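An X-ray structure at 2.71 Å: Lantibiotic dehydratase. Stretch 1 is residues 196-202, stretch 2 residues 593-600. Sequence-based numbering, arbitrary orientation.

Stretch 1, residues 196-202: VQAHQTL
Stretch 2 593-600: ISVGLPDS

Two strand ends from distant parts of one chain meet here, each running out into a loop: residues 196–198 and 593–595 are extended, and the contact lies mostly beyond them. The register runs in opposite senses along the two stretches, with CA of Gln 197 7.1 Å from CA of Pro 598, CA of His 199 5.8 Å from CA of Gly 596, and CA of Gln 200 5.9 Å from CA of Val 595. No backbone-to-backbone hydrogen bond joins them; two glutamine side chains do that work, and 312 Å² of surface is buried in all.

After the strand, with Gln 197 at phi/psi -148/157, the first stretch enters a type I turn from His 199 to Leu 202, whose central residues, Gln 200 (-76/-11) and Thr 201 (-113/17), both direct CA-to-CB toward the second stretch. Gln 200 (chi1 m, chi2 95°, chi3 -10°) lays its amide along the opposing backbone. Its OE1 accepts from N of Gly 596 at 2.9 Å, and its NE2 donates to O of Leu 597 at 3.0 Å with a nearly straight N-H...O angle of 162°. A primary amide suits this place because it carries an acceptor and a donor side by side, matching an NH and a carbonyl one residue apart. The second NE2 proton is used as well: water 1 accepts from NE2 of Gln 200 at 2.7 Å and lies 2.8 Å from OD1 of Asp 599, to which it can donate.

Gln 197 (chi1 p, chi2 t, chi3 95°) also points toward the second stretch and makes a comparable pair with Asp 599. OE1 of Gln 197 accepts from the backbone N of Asp 599 at 3.0 Å, while NE2 of Gln 197 donates to OD1 of Asp 599 at 3.2 Å. Asp 599 (-64/158, chi1 m, chi2 3°) starts sideways, but its carboxylate comes nearer; the residue thus offers the amide a backbone donor and a side-chain acceptor. The second proton on NE2 of Gln 197 finds no partner within the two stretches. The two amides lie close, NE2 of Gln 197 being 3.1 Å from NE2 of Gln 200, but both are donors and do not bond to each other. CA of Pro 598 (-70/165) lies 3.1 Å from OE1 of Gln 197, a close approach that accompanies the bond from N of Asp 599 to the same oxygen.

Gly 596 adopts phi/psi 82/14, where a CB would jam against the preceding carbonyl oxygen, which by itself calls for glycine. Its CA sits 4.1 Å from the centroid of the His 199 imidazole in an off-centre CH-pi contact, 30° off the ring normal. His 199 (-53/135, chi1 t, chi2 -65°) starts sideways and brings its ring inward, while its ND1 accepts from N of Thr 201 at 3.1 Å, tying the ring to the turn.

Apolar packing is slight: CG2 of Thr 201 (chi1 p) meets CG1 of Val 595 (-126/105, chi1 t) at 3.8 Å, a methyl contact that beta-branched residues readily provide.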

# COMPACT_ATOMS: atom_id res chain seq x y z
N VAL A 196 35.21 1.01 -32.91
CA VAL A 196 33.82 1.28 -32.50
C VAL A 196 33.13 -0.02 -32.07
O VAL A 196 33.56 -1.12 -32.47
CB VAL A 196 32.97 1.95 -33.60
CG1 VAL A 196 33.54 3.30 -33.96
CG2 VAL A 196 32.91 1.06 -34.83
N GLN A 197 32.10 0.10 -31.24
CA GLN A 197 31.30 -1.07 -30.85
C GLN A 197 29.86 -0.70 -30.61
O GLN A 197 29.54 0.47 -30.34
CB GLN A 197 31.85 -1.75 -29.61
CG GLN A 197 31.48 -1.09 -28.30
CD GLN A 197 32.25 -1.68 -27.13
OE1 GLN A 197 33.29 -1.15 -26.73
NE2 GLN A 197 31.76 -2.78 -26.59
N ALA A 198 28.97 -1.69 -30.71
CA ALA A 198 27.55 -1.44 -30.47
C ALA A 198 27.32 -1.14 -29.00
O ALA A 198 27.87 -1.81 -28.12
CB ALA A 198 26.71 -2.60 -30.90
N HIS A 199 26.54 -0.10 -28.73
CA HIS A 199 26.11 0.23 -27.38
C HIS A 199 25.50 -1.03 -26.79
O HIS A 199 24.74 -1.73 -27.46
CB HIS A 199 25.07 1.34 -27.45
CG HIS A 199 24.76 1.97 -26.12
ND1 HIS A 199 24.16 1.28 -25.09
CD2 HIS A 199 24.92 3.24 -25.68
CE1 HIS A 199 24.00 2.09 -24.06
NE2 HIS A 199 24.45 3.29 -24.39
N GLN A 200 25.83 -1.36 -25.55
CA GLN A 200 25.48 -2.67 -25.03
C GLN A 200 23.98 -2.79 -24.66
O GLN A 200 23.46 -3.89 -24.48
CB GLN A 200 26.41 -3.07 -23.88
CG GLN A 200 27.88 -3.19 -24.27
CD GLN A 200 28.70 -1.91 -24.01
OE1 GLN A 200 28.16 -0.84 -23.71
NE2 GLN A 200 30.02 -2.03 -24.12
N THR A 201 23.26 -1.68 -24.63
CA THR A 201 21.88 -1.77 -24.19
C THR A 201 20.85 -1.48 -25.27
O THR A 201 19.68 -1.21 -24.97
CB THR A 201 21.59 -0.86 -23.00
OG1 THR A 201 21.71 0.48 -23.43
CG2 THR A 201 22.57 -1.12 -21.88
N LEU A 202 21.28 -1.52 -26.53
CA LEU A 202 20.33 -1.41 -27.64
C LEU A 202 19.32 -2.52 -27.55
O LEU A 202 19.66 -3.66 -27.28
CB LEU A 202 21.06 -1.51 -28.99
CG LEU A 202 22.01 -0.35 -29.25
CD1 LEU A 202 22.73 -0.49 -30.58
CD2 LEU A 202 21.23 0.96 -29.17
N ILE A 593 32.23 -5.63 -16.87
CA ILE A 593 31.00 -5.52 -17.65
C ILE A 593 30.80 -4.05 -17.98
O ILE A 593 30.39 -3.25 -17.15
CB ILE A 593 29.79 -6.04 -16.86
CG1 ILE A 593 30.07 -7.44 -16.31
CG2 ILE A 593 28.54 -6.05 -17.72
CD1 ILE A 593 29.16 -7.87 -15.19
N SER A 594 31.08 -3.69 -19.22
CA SER A 594 30.91 -2.31 -19.64
C SER A 594 29.46 -2.14 -20.01
O SER A 594 28.92 -2.95 -20.78
CB SER A 594 31.78 -2.02 -20.85
OG SER A 594 33.10 -2.46 -20.64
N VAL A 595 28.83 -1.10 -19.47
CA VAL A 595 27.47 -0.73 -19.83
C VAL A 595 27.40 0.72 -20.27
O VAL A 595 27.49 1.62 -19.44
CB VAL A 595 26.52 -0.90 -18.66
CG1 VAL A 595 25.12 -0.66 -19.12
CG2 VAL A 595 26.68 -2.28 -18.07
N GLY A 596 27.28 0.96 -21.57
CA GLY A 596 27.21 2.32 -22.07
C GLY A 596 28.56 3.00 -22.20
O GLY A 596 28.62 4.22 -22.34
N LEU A 597 29.63 2.20 -22.14
CA LEU A 597 31.02 2.64 -22.25
C LEU A 597 31.77 1.62 -23.10
O LEU A 597 31.34 0.48 -23.18
CB LEU A 597 31.70 2.69 -20.88
CG LEU A 597 31.17 3.66 -19.85
CD1 LEU A 597 31.76 3.30 -18.52
CD2 LEU A 597 31.56 5.06 -20.25
N PRO A 598 32.90 2.01 -23.73
CA PRO A 598 33.67 1.06 -24.54
C PRO A 598 34.35 0.04 -23.66
O PRO A 598 34.43 0.28 -22.47
CB PRO A 598 34.75 1.93 -25.17
CG PRO A 598 34.92 3.05 -24.20
CD PRO A 598 33.55 3.33 -23.69
N ASP A 599 34.84 -1.05 -24.22
CA ASP A 599 35.56 -2.00 -23.40
C ASP A 599 36.81 -1.29 -22.89
O ASP A 599 37.25 -0.32 -23.49
CB ASP A 599 35.97 -3.24 -24.20
CG ASP A 599 34.80 -4.11 -24.57
OD1 ASP A 599 33.66 -3.71 -24.25
OD2 ASP A 599 35.02 -5.16 -25.22
N SER A 600 37.37 -1.79 -21.80
CA SER A 600 38.65 -1.30 -21.31
C SER A 600 39.79 -2.25 -21.68
O SER A 600 39.63 -3.49 -21.60
CB SER A 600 38.57 -1.11 -19.79
OG SER A 600 39.85 -0.95 -19.18
O HOH W 1 31.04 -4.50 -23.75